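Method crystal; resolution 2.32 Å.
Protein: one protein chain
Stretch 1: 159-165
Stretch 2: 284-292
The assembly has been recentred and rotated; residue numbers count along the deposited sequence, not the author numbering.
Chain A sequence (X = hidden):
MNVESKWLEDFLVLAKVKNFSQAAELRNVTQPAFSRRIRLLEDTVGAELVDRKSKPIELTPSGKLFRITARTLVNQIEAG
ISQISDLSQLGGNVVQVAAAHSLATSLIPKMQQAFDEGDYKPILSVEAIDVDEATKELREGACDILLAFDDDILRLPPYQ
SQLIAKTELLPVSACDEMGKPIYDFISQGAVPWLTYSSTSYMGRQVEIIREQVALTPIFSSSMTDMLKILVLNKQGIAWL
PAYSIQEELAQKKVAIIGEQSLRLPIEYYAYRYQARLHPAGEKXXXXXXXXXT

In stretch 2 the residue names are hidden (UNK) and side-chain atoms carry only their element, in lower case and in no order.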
ATOM      1  N   TYR A 159      23.833   6.778  -0.977  1.00 43.65           N
ATOM      2  CA  TYR A 159      23.631   8.198  -1.215  1.00 38.41           C
ATOM      3  C   TYR A 159      24.965   8.929  -1.310  1.00 35.39           C
ATOM      4  O   TYR A 159      25.961   8.530  -0.701  1.00 45.70           O
ATOM      5  CB  TYR A 159      22.779   8.812  -0.104  1.00 37.49           C
ATOM      6  CG  TYR A 159      21.516   8.033   0.158  1.00 41.31           C
ATOM      7  CD1 TYR A 159      20.385   8.227  -0.622  1.00 44.78           C
ATOM      8  CD2 TYR A 159      21.460   7.087   1.172  1.00 41.76           C
ATOM      9  CE1 TYR A 159      19.232   7.510  -0.393  1.00 49.27           C
ATOM     10  CE2 TYR A 159      20.311   6.366   1.409  1.00 42.68           C
ATOM     11  CZ  TYR A 159      19.200   6.581   0.623  1.00 49.00           C
ATOM     12  OH  TYR A 159      18.055   5.859   0.857  1.00 46.54           O
ATOM     13  N   GLN A 160      24.972  10.002  -2.094  1.00 32.49           N
ATOM     14  CA  GLN A 160      26.102  10.915  -2.171  1.00 28.54           C
ATOM     15  C   GLN A 160      25.838  12.104  -1.257  1.00 33.28           C
ATOM     16  O   GLN A 160      24.737  12.665  -1.263  1.00 43.49           O
ATOM     17  CB  GLN A 160      26.330  11.395  -3.605  1.00 27.05           C
ATOM     18  CG  GLN A 160      26.570  10.284  -4.604  1.00 42.37           C
ATOM     19  CD  GLN A 160      26.593  10.789  -6.034  1.00 53.38           C
ATOM     20  OE1 GLN A 160      25.990  10.189  -6.922  1.00 64.98           O
ATOM     21  NE2 GLN A 160      27.291  11.898  -6.263  1.00 41.92           N
ATOM     22  N   SER A 161      26.844  12.481  -0.477  1.00 32.29           N
ATOM     23  CA  SER A 161      26.711  13.559   0.490  1.00 29.99           C
ATOM     24  C   SER A 161      27.812  14.585   0.287  1.00 29.30           C
ATOM     25  O   SER A 161      28.925  14.257  -0.132  1.00 31.52           O
ATOM     26  CB  SER A 161      26.759  13.029   1.927  1.00 30.78           C
ATOM     27  OG  SER A 161      27.963  12.320   2.165  1.00 33.02           O
ATOM     28  N   GLN A 162      27.485  15.839   0.591  1.00 34.42           N
ATOM     29  CA  GLN A 162      28.454  16.930   0.606  1.00 36.41           C
ATOM     30  C   GLN A 162      28.204  17.763   1.851  1.00 36.38           C
ATOM     31  O   GLN A 162      27.100  18.285   2.035  1.00 32.23           O
ATOM     32  CB  GLN A 162      28.347  17.801  -0.650  1.00 30.90           C
ATOM     33  CG  GLN A 162      29.176  19.080  -0.587  1.00 25.99           C
ATOM     34  CD  GLN A 162      30.653  18.839  -0.841  1.00 33.21           C
ATOM     35  OE1 GLN A 162      31.055  17.749  -1.247  1.00 30.22           O
ATOM     36  NE2 GLN A 162      31.468  19.862  -0.609  1.00 22.75           N
ATOM     37  N   LEU A 163      29.217  17.876   2.704  1.00 29.26           N
ATOM     38  CA  LEU A 163      29.106  18.726   3.883  1.00 32.88           C
ATOM     39  C   LEU A 163      29.157  20.184   3.452  1.00 45.35           C
ATOM     40  O   LEU A 163      30.158  20.640   2.888  1.00 51.65           O
ATOM     41  CB  LEU A 163      30.221  18.406   4.875  1.00 32.50           C
ATOM     42  CG  LEU A 163      30.155  19.070   6.255  1.00 44.45           C
ATOM     43  CD1 LEU A 163      30.731  18.140   7.306  1.00 49.95           C
ATOM     44  CD2 LEU A 163      30.899  20.399   6.268  1.00 50.49           C
ATOM     45  N   ILE A 164      28.075  20.917   3.705  1.00 41.88           N
ATOM     46  CA  ILE A 164      28.040  22.326   3.339  1.00 40.20           C
ATOM     47  C   ILE A 164      28.763  23.165   4.379  1.00 41.88           C
ATOM     48  O   ILE A 164      29.629  23.983   4.047  1.00 55.52           O
ATOM     49  CB  ILE A 164      26.588  22.797   3.149  1.00 41.50           C
ATOM     50  CG1 ILE A 164      25.893  21.948   2.082  1.00 50.92           C
ATOM     51  CG2 ILE A 164      26.553  24.272   2.783  1.00 37.11           C
ATOM     52  CD1 ILE A 164      26.678  21.831   0.795  1.00 59.67           C
ATOM     53  N   ALA A 165      28.425  22.974   5.653  1.00 38.22           N
ATOM     54  CA  ALA A 165      29.028  23.780   6.701  1.00 39.06           C
ATOM     55  C   ALA A 165      28.861  23.111   8.058  1.00 44.91           C
ATOM     56  O   ALA A 165      27.934  22.318   8.286  1.00 53.15           O
ATOM     57  CB  ALA A 165      28.428  25.191   6.738  1.00 48.64           C
ATOM     58  N   UNK A 284      23.140  22.985  -9.872  1.00 36.97           N
ATOM     59  CA  UNK A 284      22.753  23.317  -8.503  1.00 34.06           C
ATOM     60  C   UNK A 284      23.624  22.562  -7.505  1.00 37.00           C
ATOM     61  O   UNK A 284      24.061  23.121  -6.489  1.00 27.30           O
ATOM     62  c   UNK A 284      21.256  23.038  -8.279  1.00 32.00           C
ATOM     63  c   UNK A 284      20.900  23.237  -6.817  1.00 32.55           C
ATOM     64  c   UNK A 284      20.421  23.953  -9.157  1.00 25.51           C
ATOM     65  N   UNK A 285      23.904  21.287  -7.785  1.00 31.93           N
ATOM     66  CA  UNK A 285      24.753  20.506  -6.890  1.00 22.73           C
ATOM     67  C   UNK A 285      26.163  21.078  -6.829  1.00 34.41           C
ATOM     68  O   UNK A 285      26.762  21.160  -5.750  1.00 33.81           O
ATOM     69  c   UNK A 285      24.785  19.048  -7.340  1.00 26.46           C
ATOM     70  n   UNK A 285      27.424  17.027  -5.720  1.00 38.34           N
ATOM     71  c   UNK A 285      24.118  16.777  -3.321  1.00 26.13           C
ATOM     72  c   UNK A 285      26.414  16.097  -3.623  1.00 26.15           C
ATOM     73  c   UNK A 285      25.294  17.548  -5.255  1.00 39.85           C
ATOM     74  c   UNK A 285      26.957  17.838  -6.725  1.00 41.02           C
ATOM     75  c   UNK A 285      25.658  18.180  -6.487  1.00 40.81           C
ATOM     76  c   UNK A 285      26.422  16.835  -4.804  1.00 39.05           C
ATOM     77  c   UNK A 285      24.124  17.513  -4.490  1.00 30.92           C
ATOM     78  c   UNK A 285      25.254  16.080  -2.899  1.00 17.42           C
ATOM     79  N   UNK A 286      26.711  21.481  -7.979  1.00 33.91           N
ATOM     80  CA  UNK A 286      28.042  22.078  -7.998  1.00 37.65           C
ATOM     81  C   UNK A 286      28.078  23.371  -7.198  1.00 40.64           C
ATOM     82  O   UNK A 286      29.040  23.631  -6.465  1.00 37.20           O
ATOM     83  o   UNK A 286      29.601  23.195  -9.494  1.00 54.43           O
ATOM     84  c   UNK A 286      28.479  22.331  -9.441  1.00 43.13           C
ATOM     85  N   UNK A 287      27.037  24.198  -7.324  1.00 40.18           N
ATOM     86  CA  UNK A 287      27.011  25.452  -6.580  1.00 44.37           C
ATOM     87  C   UNK A 287      26.860  25.194  -5.085  1.00 42.79           C
ATOM     88  O   UNK A 287      27.426  25.923  -4.260  1.00 31.23           O
ATOM     89  c   UNK A 287      25.901  26.362  -7.137  1.00 40.00           C
ATOM     90  c   UNK A 287      25.707  27.590  -6.257  1.00 35.27           C
ATOM     91  c   UNK A 287      26.262  26.775  -8.565  1.00 36.16           C
ATOM     92  c   UNK A 287      25.133  27.389  -9.340  1.00 37.89           C
ATOM     93  N   UNK A 288      26.123  24.146  -4.708  1.00 44.63           N
ATOM     94  CA  UNK A 288      26.026  23.776  -3.299  1.00 37.86           C
ATOM     95  C   UNK A 288      27.366  23.295  -2.757  1.00 37.21           C
ATOM     96  O   UNK A 288      27.764  23.669  -1.647  1.00 31.49           O
ATOM     97  c   UNK A 288      24.956  22.702  -3.113  1.00 36.07           C
ATOM     98  c   UNK A 288      23.278  23.940  -1.756  1.00 39.52           C
ATOM     99  c   UNK A 288      22.549  22.048  -3.211  1.00 36.73           C
ATOM    100  c   UNK A 288      23.517  23.206  -3.066  1.00 35.98           C
ATOM    101  N   UNK A 289      28.075  22.460  -3.523  1.00 38.71           N
ATOM    102  CA  UNK A 289      29.396  22.004  -3.102  1.00 30.30           C
ATOM    103  C   UNK A 289      30.399  23.145  -3.037  1.00 42.38           C
ATOM    104  O   UNK A 289      31.432  23.012  -2.370  1.00 48.00           O
ATOM    105  c   UNK A 289      29.912  20.918  -4.049  1.00 30.28           C
ATOM    106  s   UNK A 289      28.921  19.411  -4.088  1.00 39.24           S
ATOM    107  N   UNK A 290      30.150  24.250  -3.679  1.00 42.15           N
ATOM    108  CA  UNK A 290      31.069  25.299  -3.535  1.00 45.18           C
ATOM    109  C   UNK A 290      30.730  26.282  -2.501  1.00 57.32           C
ATOM    110  O   UNK A 290      31.307  26.173  -1.462  1.00 62.16           O
ATOM    111  n   UNK A 290      32.114  24.070  -6.093  1.00 49.17           N
ATOM    112  c   UNK A 290      31.441  25.930  -4.827  1.00 46.43           C
ATOM    113  o   UNK A 290      33.634  25.429  -5.429  1.00 46.50           O
ATOM    114  c   UNK A 290      32.497  25.132  -5.512  1.00 44.76           C
ATOM    115  N   UNK A 291      29.801  27.187  -2.662  1.00 63.51           N
ATOM    116  CA  UNK A 291      29.243  27.950  -1.531  1.00 63.24           C
ATOM    117  C   UNK A 291      30.389  28.347  -0.671  1.00 80.47           C
ATOM    118  O   UNK A 291      30.379  28.218   0.520  1.00 80.93           O
ATOM    119  c   UNK A 291      26.469  28.420  -1.988  1.00 54.28           C
ATOM    120  c   UNK A 291      25.877  27.494   0.199  1.00 46.54           C
ATOM    121  c   UNK A 291      28.244  27.145  -0.727  1.00 53.86           C
ATOM    122  c   UNK A 291      26.753  27.329  -1.006  1.00 55.15           C
ATOM    123  N   UNK A 292      31.425  28.755  -1.382  1.00 90.42           N
ATOM    124  CA  UNK A 292      32.654  29.192  -0.848  1.00 91.90           C
ATOM    125  C   UNK A 292      33.284  29.939  -2.020  1.00 93.90           C
ATOM    126  O   UNK A 292      32.596  30.437  -2.912  1.00 90.05           O
ATOM    127  o   UNK A 292      35.458  27.508   0.632  1.00 93.87           O
ATOM    128  c   UNK A 292      33.458  27.987  -0.420  1.00 91.52           C
ATOM    129  o   UNK A 292      35.287  29.452  -0.293  1.00 96.36           O
ATOM    130  c   UNK A 292      34.828  28.341  -0.005  1.00 93.70           C
TER

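Position 284 carries three side-chain carbons, the first holding the other two. This fork at CB, with no heteroatom, identifies Val284. It is buried, but not by stretch 1.

Position 285 has one carbon followed by fused five- and six-membered rings that together hold eight carbons and one nitrogen. Carbons of the six-membered ring come close to Gln160 O and Gln162 CB, and the backbone of Ser161 meets the ring at its edge, near the ring plane. An indole is the match: Trp285. Its CA-to-CB bond points sideways, yet with chi1 at 179° (t) the ring reaches the strand. Trp285 CH2 lies 3.8 Å from Gln160 O and 4.4 Å from Ser161 C, and Trp285 CZ2 lies 3.9 Å from Gln162 CB. One large side chain thus touches three consecutive strand residues.

Position 286 shows one carbon and then one oxygen, out of reach of the strand and exposed. It is Ser286.

Position 287 has four carbons, forked at the first, with one arm two carbons long, out of reach of the strand and partly exposed. That is Ile287.

Position 288 again has four carbons, but the fork comes at the second. Ile164 CD1 reaches both its backbone O and, more loosely, its CB. This is Leu288. The helix backbone takes part here, because Ile164 CD1 comes within 3.2 Å of Leu288 O, while Ile164 CD1 is 4.4 Å from Leu288 CB.

Position 289 has one carbon and then one sulfur, which ends the chain and lies near Gln162 CG. That makes it Cys289. Cys289 SG sits 3.5 Å from Gln162 CG, so a compact side chain meets the aliphatic part of a glutamine. This is also where the backbones come nearest in register, with Gln162 CA and Cys289 CA 6.4 Å apart.

Position 290 has two carbons, the second bearing one oxygen and one nitrogen, and makes no contact with stretch 1. This amide is Asn290. Its CA-to-CB bond points away from the strand, and Asn290 ND2 donates a hydrogen bond to Ser286 O at 3.1 Å, tying the side chain back to the preceding turn of the helix.

Position 291 has four carbons, forked at the second, and a terminal one lies near Ile164 CG2: Leu291. It is the first residue to leave helical geometry, with phi at 43°, and its CA-to-CB bond points toward the strand. Leu291 CD1 lies 4.2 Å from Ile164 CG2.

Position 292 has two carbons, the second carrying two oxygens. It is Asp292, exposed, poorly ordered and out of reach of the strand.

The contact works without a single hydrogen bond between the stretches. The strand and helix axes lie at 46° and approach to 8.3 Å, with 324 Å² buried in all. Helix positions 285, 288 and 289 supply the contacts, a spacing of three and four that keeps them on one side, and Leu291 extends the contact beyond the helix end. The rule is one of size: a large ring at 285 spans three strand residues, while the small side chain at 289 sits where the backbones come nearest. On the strand, Gln160 and Gln162 point toward the helix while Ser161 points away. Ile164 starts sideways, but its end comes nearer; CD1 meets Leu288 and CG2 meets Leu291.

Stretch 2, residues 284-292: VWSILCNLD
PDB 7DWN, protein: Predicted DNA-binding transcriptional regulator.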